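Local coordinates for protein succinate dehydrogenase subunit A (Mycolicibacterium smegmatis, PDB 7D6V) that binds FAD as the flavoprotein subunit of succinate dehydrogenase and probably oxidises succinate to fumarate, passing the electrons to the iron-sulfur subunit, at residues A[73-76]-A[81-84]; A[104-109]-A[141-146]; A[555-558]-A[563-566]. All blocks are in the same frame, centred on the assembly; numbering follows the deposited sequence.

Interactions 1 and 2 lie within the FAD binding domain, while interaction 3 belongs to the fumarate reductase flavoprotein C-terminal region. The side chain of Thr74 in interaction 1 is about 11 Å from the bound FAD, and that of Thr143 in interaction 2 about 13 Å. Interactions 1 and 2 have centres 29 Å apart. Interactions 1 and 3 are neighbours: their centres are 19 Å apart and their nearest atoms about 4 Å, without touching. Phe245 and Ser421 each make contacts with both. Interactions 2 and 3 lie on opposite sides of the chain's centre, with centres 39 Å apart. Interaction 2 alone borders another chain, the iron-sulfur subunit.

Interaction 1: residues A[73-76]-A[81-84]; sequences DTMR and LNNW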
loop_
_atom_site.group_PDB
_atom_site.type_symbol
_atom_site.label_atom_id
_atom_site.label_comp_id
_atom_site.label_asym_id
_atom_site.label_seq_id
_atom_site.Cartn_x
_atom_site.Cartn_y
_atom_site.Cartn_z
ATOM N N ASP A 73 -3.366 31.314 4.735
ATOM C CA ASP A 73 -4.325 30.240 4.507
ATOM C C ASP A 73 -4.433 29.330 5.720
ATOM O O ASP A 73 -5.534 28.917 6.102
ATOM C CB ASP A 73 -3.926 29.436 3.272
ATOM C CG ASP A 73 -4.164 30.190 1.988
ATOM O OD1 ASP A 73 -4.711 31.308 2.044
ATOM O OD2 ASP A 73 -3.805 29.668 0.919
ATOM N N THR A 74 -3.298 28.995 6.334
ATOM C CA THR A 74 -3.316 28.153 7.525
ATOM C C THR A 74 -3.988 28.864 8.692
ATOM O O THR A 74 -4.763 28.251 9.436
ATOM C CB THR A 74 -1.890 27.738 7.889
ATOM O OG1 THR A 74 -1.394 26.829 6.901
ATOM C CG2 THR A 74 -1.849 27.063 9.246
ATOM N N MET A 75 -3.720 30.159 8.861
ATOM C CA MET A 75 -4.323 30.895 9.968
ATOM C C MET A 75 -5.829 31.041 9.783
ATOM O O MET A 75 -6.583 31.019 10.759
ATOM C CB MET A 75 -3.660 32.264 10.106
ATOM C CG MET A 75 -2.226 32.207 10.602
ATOM S SD MET A 75 -2.014 31.365 12.178
ATOM C CE MET A 75 -2.875 32.477 13.279
ATOM N N ARG A 76 -6.283 31.204 8.537
ATOM C CA ARG A 76 -7.716 31.259 8.258
ATOM C C ARG A 76 -8.388 29.926 8.557
ATOM O O ARG A 76 -9.425 29.875 9.225
ATOM C CB ARG A 76 -7.946 31.639 6.801
ATOM C CG ARG A 76 -8.258 33.084 6.574
ATOM C CD ARG A 76 -8.591 33.321 5.119
ATOM N NE ARG A 76 -7.421 33.132 4.270
ATOM C CZ ARG A 76 -6.483 34.051 4.072
ATOM N NH1 ARG A 76 -6.569 35.232 4.663
ATOM N NH2 ARG A 76 -5.456 33.785 3.283
ATOM N N LEU A 81 -6.922 30.487 15.860
ATOM C CA LEU A 81 -6.577 29.838 17.113
ATOM C C LEU A 81 -5.220 29.153 17.036
ATOM O O LEU A 81 -4.722 28.665 18.054
ATOM C CB LEU A 81 -7.662 28.818 17.482
ATOM C CG LEU A 81 -7.634 28.153 18.857
ATOM C CD1 LEU A 81 -7.923 29.166 19.949
ATOM C CD2 LEU A 81 -8.600 27.007 18.914
ATOM N N ASN A 82 -4.609 29.140 15.853
ATOM C CA ASN A 82 -3.354 28.441 15.618
ATOM C C ASN A 82 -2.236 29.008 16.480
ATOM O O ASN A 82 -2.265 30.168 16.894
ATOM C CB ASN A 82 -2.954 28.577 14.150
ATOM C CG ASN A 82 -4.038 28.132 13.202
ATOM O OD1 ASN A 82 -4.843 28.939 12.750
ATOM N ND2 ASN A 82 -4.027 26.861 12.846
ATOM N N ASN A 83 -1.236 28.173 16.744
ATOM C CA ASN A 83 0.061 28.674 17.178
ATOM C C ASN A 83 0.718 29.353 15.985
ATOM O O ASN A 83 1.129 28.688 15.031
ATOM C CB ASN A 83 0.929 27.540 17.715
ATOM C CG ASN A 83 2.054 28.037 18.602
ATOM O OD1 ASN A 83 2.631 29.093 18.360
ATOM N ND2 ASN A 83 2.367 27.275 19.639
ATOM N N TRP A 84 0.799 30.683 16.028
ATOM C CA TRP A 84 1.249 31.438 14.867
ATOM C C TRP A 84 2.710 31.161 14.542
ATOM O O TRP A 84 3.090 31.160 13.366
ATOM C CB TRP A 84 1.030 32.925 15.105
ATOM C CG TRP A 84 1.689 33.419 16.341
ATOM C CD1 TRP A 84 1.155 33.456 17.593
ATOM C CD2 TRP A 84 3.011 33.957 16.452
ATOM N NE1 TRP A 84 2.060 33.989 18.476
ATOM C CE2 TRP A 84 3.208 34.303 17.800
ATOM C CE3 TRP A 84 4.047 34.178 15.540
ATOM C CZ2 TRP A 84 4.397 34.855 18.259
ATOM C CZ3 TRP A 84 5.225 34.726 15.999
ATOM C CH2 TRP A 84 5.391 35.059 17.344
#
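Met75 carries this contact, meeting Asn82 and the backbone of Trp84 with the end of its side chain. Its CB starts well back from the loop, 5.5 Å from Asn82 CB. CG has gained little and lies 5.1 Å from the same carbon. The real approach is made by SD, which sits 3.5 Å from Asn82 CB. The sulfur also comes within 4.2 Å of Trp84 CA. The chain has by then bent at chi2 (-57°) and again at chi3 (-66°), and this double bend lays the thioether alongside Asn82 CB. At the tip, CE lies 4.0 Å from Asn82 CB. The same methyl makes a looser apolar contact with Trp84 CB at 4.3 Å, while the indole is turned off to another side.

The contact spans the short loop linking helices 67-76 and 84-102 in the FAD binding domain. Met75 lies in the last turn of helix 67-76. Asn83 takes the N-cap position of helix 84-102, which begins at Trp84. Thr74 and Met75 also rest on Ala87 of that second helix.

Asn82 points its CB toward the helix and runs past Met75 in the opposite direction. Its CG lies 3.8 Å from Thr74 O, bringing the amide group up to the carbonyls that end the helix. The Thr74 hydroxyl is engaged elsewhere, hydrogen-bonded to Asn427. Arg76 NH2 donates to Asp73 OD1 at 2.9 Å in a salt bridge, with the carboxylate oxygen in the guanidinium plane. Asp73 OD2 also pairs with Arg128, and Arg76 NH1 with Glu617.

Interaction 2: residues A[104-109]-A[141-146]; sequences YGALFD and IRTLQQ
The Tyr104 ring is met by one group of residues 141-146, Thr143 CG2, which lies near the ring plane at the edge close to CB. The closest touch is made before the ring starts: Tyr104 CB is 3.5 Å from Thr143 CG2. Beyond the two segments, Arg22 and Lys147 also touch the tyrosine.

Thr143 is the side chain on which the loop rests. Its CB points toward the loop, and its two branches divide the work. The methyl CG2 is anti to the backbone N, and this sends it toward the start of the loop. There it meets Tyr104, and it also lies 3.7 Å from Ala106 N. The hydroxyl OG1 lies 3.5 Å from Ala106 CB. That is a van der Waals approach to a methyl carbon; the polar partner of OG1 is Glu139 O, one turn earlier in the same helix. The Ala106 methyl therefore lies against both branches, with CB 3.7 Å from Thr143 CG2. The backbones come close here: the CA atoms of Ala106 and Thr143 are 5.6 Å apart.

Between these two contacts the chain turns at Gly105. Its positive phi (116°) takes the backbone out of helical geometry after helix 84-102 and leads it across the helix surface. No hydrogen bond joins the two segments, and the contact is van der Waals packing.

The outer side of the same region faces the iron-sulfur subunit. Gln146 OE1 accepts a hydrogen bond from Arg143 of that subunit, and Leu107 O accepts one from its Gln140. The contact thus packs the loop that follows helix 84-102 onto helix 136-159 of the FAD binding domain, at the boundary between flavoprotein and iron-sulfur subunits.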
loop_
_atom_site.group_PDB
_atom_site.type_symbol
_atom_site.label_atom_id
_atom_site.label_comp_id
_atom_site.label_asym_id
_atom_site.label_seq_id
_atom_site.Cartn_x
_atom_site.Cartn_y
_atom_site.Cartn_z
ATOM N N TYR A 104 16.039 11.563 -1.331
ATOM C CA TYR A 104 16.018 10.241 -0.728
ATOM C C TYR A 104 15.493 9.173 -1.675
ATOM O O TYR A 104 15.546 7.989 -1.333
ATOM C CB TYR A 104 15.157 10.241 0.539
ATOM C CG TYR A 104 15.529 11.255 1.596
ATOM C CD1 TYR A 104 14.600 11.655 2.543
ATOM C CD2 TYR A 104 16.801 11.799 1.659
ATOM C CE1 TYR A 104 14.921 12.572 3.514
ATOM C CE2 TYR A 104 17.131 12.717 2.628
ATOM C CZ TYR A 104 16.188 13.100 3.553
ATOM O OH TYR A 104 16.511 14.016 4.523
ATOM N N GLY A 105 14.983 9.558 -2.842
ATOM C CA GLY A 105 14.488 8.600 -3.809
ATOM C C GLY A 105 13.004 8.688 -4.095
ATOM O O GLY A 105 12.457 7.836 -4.800
ATOM N N ALA A 106 12.337 9.707 -3.559
ATOM C CA ALA A 106 10.912 9.874 -3.803
ATOM C C ALA A 106 10.655 10.293 -5.245
ATOM O O ALA A 106 11.399 11.092 -5.820
ATOM C CB ALA A 106 10.324 10.911 -2.849
ATOM N N LEU A 107 9.591 9.748 -5.828
ATOM C CA LEU A 107 9.193 10.050 -7.201
ATOM C C LEU A 107 7.764 10.583 -7.190
ATOM O O LEU A 107 6.807 9.804 -7.161
ATOM C CB LEU A 107 9.312 8.819 -8.091
ATOM C CG LEU A 107 10.717 8.309 -8.399
ATOM C CD1 LEU A 107 10.638 6.979 -9.104
ATOM C CD2 LEU A 107 11.475 9.310 -9.241
ATOM N N PHE A 108 7.620 11.903 -7.213
ATOM C CA PHE A 108 6.314 12.525 -7.343
ATOM C C PHE A 108 5.909 12.600 -8.812
ATOM O O PHE A 108 6.671 12.250 -9.716
ATOM C CB PHE A 108 6.321 13.928 -6.739
ATOM C CG PHE A 108 6.541 13.954 -5.257
ATOM C CD1 PHE A 108 5.473 13.865 -4.385
ATOM C CD2 PHE A 108 7.816 14.080 -4.737
ATOM C CE1 PHE A 108 5.671 13.894 -3.023
ATOM C CE2 PHE A 108 8.020 14.110 -3.374
ATOM C CZ PHE A 108 6.947 14.018 -2.516
ATOM N N ASP A 109 4.684 13.059 -9.047
ATOM C CA ASP A 109 4.276 13.406 -10.398
ATOM C C ASP A 109 5.016 14.657 -10.850
ATOM O O ASP A 109 5.412 15.498 -10.039
ATOM C CB ASP A 109 2.767 13.625 -10.466
ATOM C CG ASP A 109 1.988 12.333 -10.371
ATOM O OD1 ASP A 109 0.828 12.370 -9.916
ATOM O OD2 ASP A 109 2.533 11.278 -10.750
ATOM N N ILE A 141 6.191 7.589 3.370
ATOM C CA ILE A 141 6.660 6.639 4.373
ATOM C C ILE A 141 7.664 5.659 3.768
ATOM O O ILE A 141 8.650 5.291 4.417
ATOM C CB ILE A 141 5.468 5.929 5.045
ATOM C CG1 ILE A 141 5.916 5.234 6.332
ATOM C CG2 ILE A 141 4.794 4.957 4.099
ATOM C CD1 ILE A 141 4.779 4.866 7.251
ATOM N N ARG A 142 7.450 5.242 2.514
ATOM C CA ARG A 142 8.425 4.388 1.842
ATOM C C ARG A 142 9.761 5.096 1.707
ATOM O O ARG A 142 10.815 4.504 1.960
ATOM C CB ARG A 142 7.917 3.992 0.458
ATOM C CG ARG A 142 7.082 2.743 0.413
ATOM C CD ARG A 142 7.843 1.486 0.781
ATOM N NE ARG A 142 6.888 0.409 1.010
ATOM C CZ ARG A 142 6.204 0.256 2.137
ATOM N NH1 ARG A 142 6.389 1.094 3.142
ATOM N NH2 ARG A 142 5.342 -0.735 2.263
ATOM N N THR A 143 9.734 6.366 1.299
ATOM C CA THR A 143 10.968 7.116 1.124
ATOM C C THR A 143 11.718 7.249 2.440
ATOM O O THR A 143 12.937 7.058 2.489
ATOM C CB THR A 143 10.655 8.490 0.536
ATOM O OG1 THR A 143 9.767 8.336 -0.575
ATOM C CG2 THR A 143 11.911 9.158 0.056
ATOM N N LEU A 144 11.002 7.559 3.522
ATOM C CA LEU A 144 11.663 7.702 4.816
ATOM C C LEU A 144 12.248 6.378 5.299
ATOM O O LEU A 144 13.382 6.338 5.796
ATOM C CB LEU A 144 10.683 8.269 5.838
ATOM C CG LEU A 144 10.268 9.719 5.594
ATOM C CD1 LEU A 144 9.157 10.115 6.539
ATOM C CD2 LEU A 144 11.452 10.651 5.743
ATOM N N GLN A 145 11.498 5.283 5.154
ATOM C CA GLN A 145 11.994 3.978 5.584
ATOM C C GLN A 145 13.225 3.556 4.784
ATOM O O GLN A 145 14.203 3.045 5.347
ATOM C CB GLN A 145 10.872 2.950 5.460
ATOM C CG GLN A 145 11.311 1.509 5.379
ATOM C CD GLN A 145 10.186 0.601 4.936
ATOM O OE1 GLN A 145 9.138 1.068 4.499
ATOM N NE2 GLN A 145 10.395 -0.701 5.050
ATOM N N GLN A 146 13.204 3.782 3.470
ATOM C CA GLN A 146 14.355 3.431 2.650
ATOM C C GLN A 146 15.545 4.337 2.934
ATOM O O GLN A 146 16.694 3.899 2.821
ATOM C CB GLN A 146 13.969 3.477 1.175
ATOM C CG GLN A 146 13.056 2.339 0.770
ATOM C CD GLN A 146 12.323 2.605 -0.522
ATOM O OE1 GLN A 146 12.391 3.701 -1.072
ATOM N NE2 GLN A 146 11.611 1.603 -1.012
#

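Interaction 3: residues A[555-558]-A[563-566]; sequences LQRT and GHTR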
loop_
_atom_site.group_PDB
_atom_site.type_symbol
_atom_site.label_atom_id
_atom_site.label_comp_id
_atom_site.label_asym_id
_atom_site.label_seq_id
_atom_site.Cartn_x
_atom_site.Cartn_y
_atom_site.Cartn_z
ATOM N N LEU A 555 -16.692 20.269 27.391
ATOM C CA LEU A 555 -17.631 20.888 28.318
ATOM C C LEU A 555 -17.200 22.302 28.678
ATOM O O LEU A 555 -18.043 23.189 28.850
ATOM C CB LEU A 555 -17.768 20.041 29.580
ATOM C CG LEU A 555 -18.808 20.545 30.582
ATOM C CD1 LEU A 555 -20.213 20.258 30.081
ATOM C CD2 LEU A 555 -18.586 19.932 31.947
ATOM N N GLN A 556 -15.893 22.531 28.804
ATOM C CA GLN A 556 -15.434 23.830 29.278
ATOM C C GLN A 556 -15.483 24.908 28.202
ATOM O O GLN A 556 -15.733 26.074 28.525
ATOM C CB GLN A 556 -14.019 23.716 29.838
ATOM C CG GLN A 556 -13.661 24.841 30.784
ATOM C CD GLN A 556 -12.739 24.394 31.890
ATOM O OE1 GLN A 556 -12.740 23.227 32.279
ATOM N NE2 GLN A 556 -11.941 25.320 32.404
ATOM N N ARG A 557 -15.249 24.566 26.935
ATOM C CA ARG A 557 -15.250 25.586 25.883
ATOM C C ARG A 557 -16.685 25.883 25.464
ATOM O O ARG A 557 -17.305 25.113 24.730
ATOM C CB ARG A 557 -14.414 25.144 24.688
ATOM C CG ARG A 557 -14.378 26.184 23.577
ATOM C CD ARG A 557 -13.306 25.902 22.547
ATOM N NE ARG A 557 -11.968 26.139 23.074
ATOM C CZ ARG A 557 -11.268 27.249 22.868
ATOM N NH1 ARG A 557 -11.780 28.234 22.145
ATOM N NH2 ARG A 557 -10.057 27.376 23.386
ATOM N N THR A 558 -17.210 27.018 25.916
ATOM C CA THR A 558 -18.594 27.404 25.635
ATOM C C THR A 558 -18.666 28.382 24.462
ATOM O O THR A 558 -19.077 29.534 24.600
ATOM C CB THR A 558 -19.240 27.994 26.885
ATOM O OG1 THR A 558 -18.477 29.121 27.334
ATOM C CG2 THR A 558 -19.297 26.958 27.989
ATOM N N GLY A 563 -13.813 22.647 14.332
ATOM C CA GLY A 563 -14.295 21.300 14.564
ATOM C C GLY A 563 -15.078 21.095 15.840
ATOM O O GLY A 563 -15.613 20.003 16.047
ATOM N N HIS A 564 -15.159 22.105 16.702
ATOM C CA HIS A 564 -15.886 22.013 17.963
ATOM C C HIS A 564 -17.170 22.820 17.837
ATOM O O HIS A 564 -17.132 24.051 17.764
ATOM C CB HIS A 564 -15.033 22.514 19.126
ATOM C CG HIS A 564 -15.808 22.759 20.382
ATOM N ND1 HIS A 564 -16.366 21.741 21.123
ATOM C CD2 HIS A 564 -16.115 23.906 21.029
ATOM C CE1 HIS A 564 -16.985 22.251 22.171
ATOM N NE2 HIS A 564 -16.846 23.563 22.138
ATOM N N THR A 565 -18.303 22.126 17.820
ATOM C CA THR A 565 -19.610 22.754 17.693
ATOM C C THR A 565 -20.411 22.501 18.959
ATOM O O THR A 565 -20.562 21.352 19.380
ATOM C CB THR A 565 -20.366 22.215 16.477
ATOM O OG1 THR A 565 -19.469 22.102 15.367
ATOM C CG2 THR A 565 -21.501 23.144 16.104
ATOM N N ARG A 566 -20.916 23.572 19.559
ATOM C CA ARG A 566 -21.811 23.489 20.704
ATOM C C ARG A 566 -23.198 23.937 20.271
ATOM O O ARG A 566 -23.363 25.054 19.770
ATOM C CB ARG A 566 -21.316 24.355 21.863
ATOM C CG ARG A 566 -20.175 23.753 22.657
ATOM C CD ARG A 566 -20.654 22.683 23.621
ATOM N NE ARG A 566 -21.358 23.246 24.768
ATOM C CZ ARG A 566 -20.784 23.547 25.928
ATOM N NH1 ARG A 566 -21.508 24.053 26.913
ATOM N NH2 ARG A 566 -19.489 23.344 26.103
#
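Arg566 NH2 donates to Leu555 O at 3.1 Å, across the turn that joins the end of helix 532-556 to strand 565-566. This turn lies in the fumarate reductase flavoprotein C-terminal region, where the short, weakly bonded strand pairs in parallel with strand 499-500. The bond is fairly straight. Leu555 O lies near the guanidinium plane, but the donor stands well above the carbonyl plane, 58° out of it, so the oxygen is not met on a lone pair. Arg557 O is equally near NH2, but at too poor an angle for a hydrogen bond. The same nitrogen makes a weak hydrogen bond to Ala554 O. Arg566 thus holds a carbonyl of the last helical turn, and its positive charge probably interacts favourably with the partial negative charge of the helix C-terminus. Bends at chi2 and chi3 fold its chain back over the turn. Asp568 forms a salt bridge with its NE.

His564 makes the second bond across the turn. Its NE2 donates to Arg557 O at 3.1 Å, with the oxygen near the edge of the ring. The donor is tilted from the carbonyl plane. CG of the histidine is anti to the backbone N (chi1 166°), which extends the imidazole toward Arg557.

The aliphatic part of Arg557 packs beside that ring. Its CG and CD each lie 3.8 Å from His564 CD2. The two side chains cross obliquely, with guanidinium and imidazole planes 86° apart, so they do not stack. The charged end of Arg557 continues past the histidine to salt bridges with Glu244 and Glu559.

Thr558 lies alongside Arg566. Its CA is over one guanidinium face, offset toward the rim, and its CG2 methyl is 3.8 Å from Arg566 NH1.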